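Local coordinates for hypothetical protein Atu2144 (Agrobacterium tumefaciens, PDB 2ODF), which is of unknown function but probably acts as a zinc-dependent amidohydrolase of the N-formylglutamate amidohydrolase family, at residues A[177-180]-A[181-185]; A[200-204]-A[205-209]. All blocks are in the same frame, centred on the assembly; numbering follows the deposited sequence.

Contact 1. Residues A[177-180]-A[181-185]; sequences SRLA and DAMLA
Leu179 and Met183, one helical turn apart, make the tight side of this first stretch of helix 178-186. Leu179 CG lies 4.0 Å from Met183 SD, and CD1 packs against the thioether chain. The leucine leans that way because its CG is anti to the backbone N (chi1 -176°), while the methionine bends at chi3 and carries its end onward into the core. Underneath, the backbone bond from Met183 N to Leu179 O (2.9 Å) fixes the spacing.

These two and Ala180 are buried; the polar side, with partly exposed Ser177 and Asp181, faces solvent. Ser177 occupies the N-cap position, yet its OG donates to Asp181 OD2 at 2.8 Å, from above the carboxylate plane, about 45° out of it. Asp181 N returns a bond to Ser177 O at 2.7 Å, so the two residues are joined twice. The other carboxylate oxygen, OD1, forms a salt bridge with Arg196, which should help keep the aspartate ionised. Exposed Arg178 turns outward to Asp176 and the carbonyl of Gly218.

The helix links strands 169-172 and 194-196: Ala180 and Leu184 rest on Ile171, Met183 reaches Val222 and Ile224 of strand 220-227, and helix 234-256 flanks Leu179, Ala182 and Met183.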
# COMPACT_ATOMS: atom_id res chain seq x y z
N SER A 177 -10.35 -2.71 -25.48
CA SER A 177 -9.69 -3.58 -26.47
C SER A 177 -9.14 -2.88 -27.72
O SER A 177 -8.75 -3.55 -28.66
CB SER A 177 -10.68 -4.66 -26.94
OG SER A 177 -11.74 -4.06 -27.68
N ARG A 178 -9.14 -1.55 -27.73
CA ARG A 178 -8.92 -0.82 -28.98
C ARG A 178 -7.54 -1.12 -29.57
O ARG A 178 -7.43 -1.52 -30.73
CB ARG A 178 -9.09 0.70 -28.79
CG ARG A 178 -10.50 1.18 -28.46
CD ARG A 178 -10.51 2.67 -28.08
NE ARG A 178 -9.79 2.91 -26.82
CZ ARG A 178 -9.36 4.08 -26.39
NH1 ARG A 178 -9.54 5.18 -27.11
NH2 ARG A 178 -8.71 4.17 -25.24
N LEU A 179 -6.49 -0.89 -28.81
CA LEU A 179 -5.14 -1.18 -29.31
C LEU A 179 -4.95 -2.66 -29.57
O LEU A 179 -4.38 -3.05 -30.58
CB LEU A 179 -4.06 -0.66 -28.36
CG LEU A 179 -2.59 -0.83 -28.81
CD1 LEU A 179 -2.33 -0.39 -30.25
CD2 LEU A 179 -1.65 -0.07 -27.83
N ALA A 180 -5.43 -3.50 -28.66
CA ALA A 180 -5.30 -4.94 -28.80
C ALA A 180 -5.93 -5.41 -30.12
O ALA A 180 -5.33 -6.19 -30.85
CB ALA A 180 -5.96 -5.67 -27.61
N ASP A 181 -7.16 -4.96 -30.37
CA ASP A 181 -7.89 -5.32 -31.58
C ASP A 181 -7.10 -4.94 -32.83
O ASP A 181 -7.01 -5.72 -33.76
CB ASP A 181 -9.25 -4.60 -31.64
CG ASP A 181 -10.27 -5.14 -30.64
OD1 ASP A 181 -10.08 -6.24 -30.09
OD2 ASP A 181 -11.30 -4.44 -30.39
N ALA A 182 -6.56 -3.72 -32.84
CA ALA A 182 -5.75 -3.23 -33.94
C ALA A 182 -4.51 -4.11 -34.15
O ALA A 182 -4.16 -4.44 -35.29
CB ALA A 182 -5.33 -1.78 -33.70
N MET A 183 -3.84 -4.48 -33.06
CA MET A 183 -2.63 -5.32 -33.14
C MET A 183 -2.96 -6.77 -33.55
O MET A 183 -2.23 -7.39 -34.35
CB MET A 183 -1.89 -5.33 -31.79
CG MET A 183 -1.14 -4.04 -31.47
SD MET A 183 -0.25 -3.93 -29.88
CE MET A 183 1.21 -4.95 -30.24
N LEU A 184 -4.06 -7.30 -33.05
CA LEU A 184 -4.42 -8.65 -33.41
C LEU A 184 -4.81 -8.73 -34.90
O LEU A 184 -4.50 -9.70 -35.58
CB LEU A 184 -5.53 -9.16 -32.50
CG LEU A 184 -4.99 -9.52 -31.12
CD1 LEU A 184 -6.10 -9.47 -30.05
CD2 LEU A 184 -4.27 -10.88 -31.15
N ALA A 185 -5.47 -7.69 -35.40
CA ALA A 185 -5.86 -7.65 -36.82
C ALA A 185 -4.62 -7.49 -37.68
O ALA A 185 -4.49 -8.12 -38.74
CB ALA A 185 -6.86 -6.51 -37.07

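Contact 2. Residues A[200-204]-A[205-209]; sequences YGPED and GVTHT
Gly205 closes a tight turn on Pro202: its N donates to Pro202 O at 3.2 Å, a bond straight at the hydrogen (164°) but reaching the oxygen from well above the carbonyl plane, not along a lone pair. Its positive phi of 76° suits glycine and lets the chain double back after the 3-10 turn 202-204. This bond and the one from Asp204 N to Gly201 O are consecutive bonds of that one 3-10 turn, and a side chain adds to them: Asp204 OD2 accepts a hydrogen bond from Gly201 N at 2.8 Å through its anti lone pair. The same carboxylate oxygen lies in plane at the edge of the Tyr200 ring.

Val206 comes next and tucks its two methyls back under the start of the loop. CG2 approaches Tyr200 CB at 3.7 Å and sits only 3.2 Å from Gly201 O, while CG1 comes obliquely to the tyrosine ring. Met223 of strand 220-227 also touches this valine.

Thr207 then crosses Pro202. Its chi1 of 64° sets OG1 between the backbone N and the carbonyl carbon, 3.6 Å from Pro202 CB, with CG2 over the same part of the proline ring. Asp174 binds OG1, and Thr207 N donates to a water at 3.1 Å, which in turn gives a weak bond to Pro202 O.

His208 and Thr209 begin the helix and look to other partners: the histidine bonds Tyr127 and, through ND1, Glu116 of the second subunit; Thr209 bonds Glu32 and Asn90. The whole is a 3-10 turn ending at a glycine with positive phi, followed by the N-cap position, Thr207, of helix 208-213, a connection between strand 194-196 and that helix that brings its beginning to the subunit interface.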
# COMPACT_ATOMS: atom_id res chain seq x y z
N TYR A 200 -2.44 -15.60 -20.59
CA TYR A 200 -3.21 -15.08 -19.49
C TYR A 200 -4.08 -13.95 -19.99
O TYR A 200 -3.79 -13.35 -21.01
CB TYR A 200 -2.29 -14.56 -18.37
CG TYR A 200 -1.31 -15.57 -17.83
CD1 TYR A 200 -1.75 -16.66 -17.07
CD2 TYR A 200 0.05 -15.42 -18.03
CE1 TYR A 200 -0.84 -17.60 -16.56
CE2 TYR A 200 0.97 -16.34 -17.52
CZ TYR A 200 0.51 -17.42 -16.79
OH TYR A 200 1.42 -18.32 -16.28
N GLY A 201 -5.14 -13.66 -19.24
CA GLY A 201 -6.02 -12.53 -19.50
C GLY A 201 -6.49 -11.90 -18.20
O GLY A 201 -6.05 -12.30 -17.10
N PRO A 202 -7.38 -10.89 -18.30
CA PRO A 202 -7.87 -10.21 -17.09
C PRO A 202 -8.52 -11.16 -16.08
O PRO A 202 -8.54 -10.89 -14.88
CB PRO A 202 -8.85 -9.16 -17.64
CG PRO A 202 -9.14 -9.55 -19.02
CD PRO A 202 -7.96 -10.33 -19.53
N GLU A 203 -8.99 -12.30 -16.58
CA GLU A 203 -9.54 -13.34 -15.72
C GLU A 203 -8.53 -13.87 -14.71
O GLU A 203 -8.92 -14.32 -13.64
CB GLU A 203 -10.07 -14.49 -16.58
CG GLU A 203 -11.26 -14.07 -17.47
CD GLU A 203 -11.64 -15.15 -18.48
OE1 GLU A 203 -11.18 -16.32 -18.30
OE2 GLU A 203 -12.42 -14.85 -19.43
N ASP A 204 -7.23 -13.80 -15.05
CA ASP A 204 -6.14 -14.32 -14.21
C ASP A 204 -5.53 -13.28 -13.26
O ASP A 204 -4.58 -13.58 -12.54
CB ASP A 204 -5.05 -14.90 -15.11
CG ASP A 204 -5.60 -15.93 -16.08
OD1 ASP A 204 -6.08 -16.97 -15.60
OD2 ASP A 204 -5.58 -15.70 -17.31
N GLY A 205 -6.07 -12.08 -13.23
CA GLY A 205 -5.53 -11.02 -12.39
C GLY A 205 -4.24 -10.41 -12.93
O GLY A 205 -3.49 -9.78 -12.20
N VAL A 206 -3.99 -10.54 -14.23
CA VAL A 206 -2.73 -10.01 -14.76
C VAL A 206 -2.86 -8.62 -15.41
O VAL A 206 -1.88 -8.13 -15.93
CB VAL A 206 -2.11 -11.00 -15.78
CG1 VAL A 206 -1.75 -12.29 -15.09
CG2 VAL A 206 -3.06 -11.24 -16.98
N THR A 207 -4.04 -8.00 -15.37
CA THR A 207 -4.19 -6.66 -15.95
C THR A 207 -4.26 -5.54 -14.89
O THR A 207 -4.75 -4.46 -15.17
CB THR A 207 -5.40 -6.56 -16.89
OG1 THR A 207 -6.60 -6.78 -16.14
CG2 THR A 207 -5.27 -7.58 -18.01
N HIS A 208 -3.70 -5.78 -13.70
CA HIS A 208 -3.72 -4.76 -12.62
C HIS A 208 -3.16 -3.42 -13.04
O HIS A 208 -3.81 -2.38 -12.88
CB HIS A 208 -2.92 -5.30 -11.41
CG HIS A 208 -2.98 -4.41 -10.21
ND1 HIS A 208 -4.15 -3.90 -9.71
CD2 HIS A 208 -1.99 -3.94 -9.42
CE1 HIS A 208 -3.88 -3.16 -8.64
NE2 HIS A 208 -2.58 -3.19 -8.44
N THR A 209 -1.95 -3.42 -13.57
CA THR A 209 -1.30 -2.18 -14.01
C THR A 209 -2.15 -1.38 -15.04
O THR A 209 -2.23 -0.15 -14.99
CB THR A 209 0.12 -2.51 -14.55
OG1 THR A 209 0.92 -3.04 -13.45
CG2 THR A 209 0.76 -1.28 -15.15
O HOH W 1 -6.60 -8.41 -13.75

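How the contacts relate
Both contacts are local and partly buried, and they follow one another along the chain with strand 194-196 between them. Their centres lie about 17 Å apart, their nearest atoms about 9 Å, without touching. Contact 1 is regular helix packed against the sheet and beside helix 234-256, its centre about 19 Å from the centre of the chain; contact 2 is irregular loop, its centre only about 11 Å from that point. The first relies on repeated backbone bonds, with an apolar face toward the sheet and a charged one outward. The second depends on glycine, proline, a water and individual side-chain bonds, and it alone reaches the second subunit. Strand 220-227 is touched by both.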